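Local coordinates for nucleoporin NUP170 (Chaetomium thermophilum, PDB 5HAX), which probably serves as a scaffold nucleoporin, its beta-propeller and helical regions helping to build the nuclear pore complex, at residues Arg252-Glu257 with Leu262-Glu267. Sequence-based numbering, arbitrary orientation.
Sequences RTYHME and LTKVIE
Lys264 CG lies over one face of the Tyr254 ring, 3.6 Å above the plane and toward the rim, in a CH-pi contact; Leu262 CD2 approaches the ring obliquely, and CD1 of the same leucine packs on Tyr254 CB at 3.6 Å. Lysine suits this place because its first methylenes pack on the ring while its amine goes on to Glu267, NZ donating to OE1 at 2.9 Å in a salt bridge. With CG opposite the carbonyl carbon (chi1 -67°) and the chain extended to NE, Arg252 runs alongside Glu267. Guanidinium and carboxylate planes are 62° apart, and NE gives OE1 a weak, bent bond (3.2 Å), completing a salt-bridge network of Arg252, Lys264 and Glu267; Arg252 NH2 has a second carboxylate in Glu228. A leucine in place of Arg252 would probably leave Glu228 and Glu267 without a shared cation. Beta-branched Thr253 and Ile266 lie side by side, CB to CB 3.8 Å, both touching Met342. Thr253 O accepts a straight bond from Val265 N (2.9 Å) and a weaker one from Ile266 N, the mark of a classic beta bulge. This is a bulged antiparallel hairpin forming the last two strands of a four-stranded sheet, as in a beta-propeller blade.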
ATOM      1  N   ARG A 252      23.656  -4.129  -6.781  1.00 34.46           N
ATOM      2  CA  ARG A 252      23.845  -3.607  -8.126  1.00 34.46           C
ATOM      3  C   ARG A 252      22.569  -2.916  -8.587  1.00 40.49           C
ATOM      4  O   ARG A 252      21.467  -3.431  -8.376  1.00 36.23           O
ATOM      5  CB  ARG A 252      24.223  -4.727  -9.098  1.00 34.07           C
ATOM      6  CG  ARG A 252      25.595  -5.335  -8.830  1.00 39.43           C
ATOM      7  CD  ARG A 252      25.871  -6.524  -9.740  1.00 41.68           C
ATOM      8  NE  ARG A 252      27.260  -6.972  -9.662  1.00 41.65           N
ATOM      9  CZ  ARG A 252      27.734  -7.816  -8.748  1.00 48.30           C
ATOM     10  NH1 ARG A 252      26.938  -8.312  -7.810  1.00 40.90           N
ATOM     11  NH2 ARG A 252      29.015  -8.162  -8.770  1.00 48.95           N
ATOM     12  N   THR A 253      22.724  -1.744  -9.200  1.00 38.88           N
ATOM     13  CA  THR A 253      21.610  -0.956  -9.715  1.00 44.59           C
ATOM     14  C   THR A 253      21.710  -0.889 -11.232  1.00 44.82           C
ATOM     15  O   THR A 253      22.774  -0.572 -11.773  1.00 40.93           O
ATOM     16  CB  THR A 253      21.609   0.459  -9.129  1.00 43.32           C
ATOM     17  OG1 THR A 253      21.582   0.389  -7.698  1.00 43.39           O
ATOM     18  CG2 THR A 253      20.398   1.259  -9.622  1.00 42.58           C
ATOM     19  N   TYR A 254      20.603  -1.189 -11.906  1.00 39.99           N
ATOM     20  CA  TYR A 254      20.508  -1.143 -13.359  1.00 41.33           C
ATOM     21  C   TYR A 254      19.414  -0.162 -13.754  1.00 43.50           C
ATOM     22  O   TYR A 254      18.383  -0.071 -13.080  1.00 45.43           O
ATOM     23  CB  TYR A 254      20.199  -2.528 -13.942  1.00 39.99           C
ATOM     24  CG  TYR A 254      21.213  -3.595 -13.600  1.00 46.38           C
ATOM     25  CD1 TYR A 254      21.215  -4.204 -12.354  1.00 42.46           C
ATOM     26  CD2 TYR A 254      22.158  -4.004 -14.530  1.00 45.80           C
ATOM     27  CE1 TYR A 254      22.137  -5.184 -12.038  1.00 44.03           C
ATOM     28  CE2 TYR A 254      23.084  -4.985 -14.225  1.00 43.80           C
ATOM     29  CZ  TYR A 254      23.069  -5.573 -12.979  1.00 42.10           C
ATOM     30  OH  TYR A 254      23.987  -6.548 -12.668  1.00 43.85           O
ATOM     31  N   HIS A 255      19.636   0.566 -14.846  1.00 43.86           N
ATOM     32  CA  HIS A 255      18.689   1.561 -15.336  1.00 42.64           C
ATOM     33  C   HIS A 255      18.176   1.139 -16.704  1.00 45.51           C
ATOM     34  O   HIS A 255      18.959   0.723 -17.565  1.00 43.13           O
ATOM     35  CB  HIS A 255      19.335   2.945 -15.417  1.00 49.83           C
ATOM     36  CG  HIS A 255      18.422   4.004 -15.954  1.00 52.08           C
ATOM     37  ND1 HIS A 255      18.627   4.616 -17.171  1.00 57.97           N
ATOM     38  CD2 HIS A 255      17.295   4.553 -15.440  1.00 52.62           C
ATOM     39  CE1 HIS A 255      17.668   5.500 -17.382  1.00 55.32           C
ATOM     40  NE2 HIS A 255      16.846   5.481 -16.348  1.00 54.56           N
ATOM     41  N   MET A 256      16.862   1.251 -16.898  1.00 47.94           N
ATOM     42  CA  MET A 256      16.226   0.927 -18.174  1.00 50.57           C
ATOM     43  C   MET A 256      16.157   2.203 -19.008  1.00 54.45           C
ATOM     44  O   MET A 256      15.155   2.919 -19.037  1.00 56.52           O
ATOM     45  CB  MET A 256      14.847   0.320 -17.944  1.00 50.43           C
ATOM     46  CG  MET A 256      14.880  -1.007 -17.208  1.00 51.16           C
ATOM     47  SD  MET A 256      13.244  -1.559 -16.693  1.00 53.23           S
ATOM     48  CE  MET A 256      13.517  -1.820 -14.943  1.00 50.81           C
ATOM     49  N   GLU A 257      17.262   2.490 -19.698  1.00 63.86           N
ATOM     50  CA  GLU A 257      17.345   3.684 -20.530  1.00 68.11           C
ATOM     51  C   GLU A 257      16.485   3.589 -21.783  1.00 68.00           C
ATOM     52  O   GLU A 257      16.358   4.585 -22.502  1.00 76.78           O
ATOM     53  CB  GLU A 257      18.801   3.954 -20.925  1.00 66.70           C
ATOM     54  CG  GLU A 257      19.493   2.793 -21.625  1.00 76.79           C
ATOM     55  CD  GLU A 257      20.898   3.139 -22.075  1.00 84.26           C
ATOM     56  OE1 GLU A 257      21.327   4.294 -21.863  1.00 86.64           O
ATOM     57  OE2 GLU A 257      21.576   2.255 -22.640  1.00 88.53           O
ATOM     58  N   LEU A 262      19.174  -2.244 -20.848  1.00 48.05           N
ATOM     59  CA  LEU A 262      19.414  -2.325 -19.411  1.00 50.75           C
ATOM     60  C   LEU A 262      20.893  -2.059 -19.180  1.00 49.52           C
ATOM     61  O   LEU A 262      21.739  -2.792 -19.699  1.00 51.67           O
ATOM     62  CB  LEU A 262      19.018  -3.697 -18.852  1.00 50.99           C
ATOM     63  CG  LEU A 262      19.092  -3.843 -17.329  1.00 55.01           C
ATOM     64  CD1 LEU A 262      17.955  -3.076 -16.670  1.00 48.02           C
ATOM     65  CD2 LEU A 262      19.075  -5.310 -16.912  1.00 45.90           C
ATOM     66  N   THR A 263      21.203  -1.016 -18.413  1.00 48.25           N
ATOM     67  CA  THR A 263      22.576  -0.580 -18.185  1.00 53.33           C
ATOM     68  C   THR A 263      22.882  -0.598 -16.696  1.00 47.98           C
ATOM     69  O   THR A 263      22.149  -0.001 -15.902  1.00 45.29           O
ATOM     70  CB  THR A 263      22.802   0.830 -18.744  1.00 53.69           C
ATOM     71  OG1 THR A 263      22.424   0.869 -20.126  1.00 59.73           O
ATOM     72  CG2 THR A 263      24.264   1.235 -18.605  1.00 60.73           C
ATOM     73  N   LYS A 264      23.970  -1.270 -16.322  1.00 44.47           N
ATOM     74  CA  LYS A 264      24.442  -1.213 -14.946  1.00 48.95           C
ATOM     75  C   LYS A 264      25.033   0.163 -14.674  1.00 45.12           C
ATOM     76  O   LYS A 264      25.905   0.630 -15.415  1.00 50.76           O
ATOM     77  CB  LYS A 264      25.488  -2.297 -14.682  1.00 50.53           C
ATOM     78  CG  LYS A 264      25.660  -2.636 -13.199  1.00 49.63           C
ATOM     79  CD  LYS A 264      27.103  -2.980 -12.832  1.00 53.13           C
ATOM     80  CE  LYS A 264      27.653  -4.130 -13.658  1.00 56.85           C
ATOM     81  NZ  LYS A 264      29.025  -4.507 -13.220  1.00 62.48           N
ATOM     82  N   VAL A 265      24.552   0.816 -13.618  1.00 43.90           N
ATOM     83  CA  VAL A 265      24.954   2.182 -13.311  1.00 43.49           C
ATOM     84  C   VAL A 265      25.565   2.328 -11.924  1.00 47.66           C
ATOM     85  O   VAL A 265      26.274   3.319 -11.681  1.00 46.83           O
ATOM     86  CB  VAL A 265      23.765   3.154 -13.469  1.00 56.48           C
ATOM     87  CG1 VAL A 265      23.396   3.308 -14.939  1.00 49.90           C
ATOM     88  CG2 VAL A 265      22.566   2.678 -12.659  1.00 46.61           C
ATOM     89  N   ILE A 266      25.323   1.401 -11.000  1.00 46.93           N
ATOM     90  CA  ILE A 266      25.935   1.439  -9.676  1.00 47.23           C
ATOM     91  C   ILE A 266      26.259   0.015  -9.252  1.00 48.55           C
ATOM     92  O   ILE A 266      25.494  -0.917  -9.525  1.00 43.22           O
ATOM     93  CB  ILE A 266      25.022   2.109  -8.624  1.00 45.57           C
ATOM     94  CG1 ILE A 266      24.498   3.455  -9.133  1.00 50.58           C
ATOM     95  CG2 ILE A 266      25.783   2.292  -7.310  1.00 43.15           C
ATOM     96  CD1 ILE A 266      23.485   4.104  -8.209  1.00 48.58           C
ATOM     97  N   GLU A 267      27.399  -0.145  -8.586  1.00 43.14           N
ATOM     98  CA  GLU A 267      27.784  -1.406  -7.958  1.00 48.01           C
ATOM     99  C   GLU A 267      28.398  -1.056  -6.610  1.00 46.20           C
ATOM    100  O   GLU A 267      29.453  -0.417  -6.557  1.00 46.98           O
ATOM    101  CB  GLU A 267      28.765  -2.189  -8.831  1.00 47.57           C
ATOM    102  CG  GLU A 267      29.148  -3.546  -8.265  1.00 46.82           C
ATOM    103  CD  GLU A 267      29.921  -4.402  -9.259  1.00 49.47           C
ATOM    104  OE1 GLU A 267      29.372  -4.719 -10.336  1.00 55.50           O
ATOM    105  OE2 GLU A 267      31.081  -4.759  -8.964  1.00 61.96           O
TER
HETATM  106  O   HOH W   1      30.388  -7.346 -11.830  1.00 76.56           O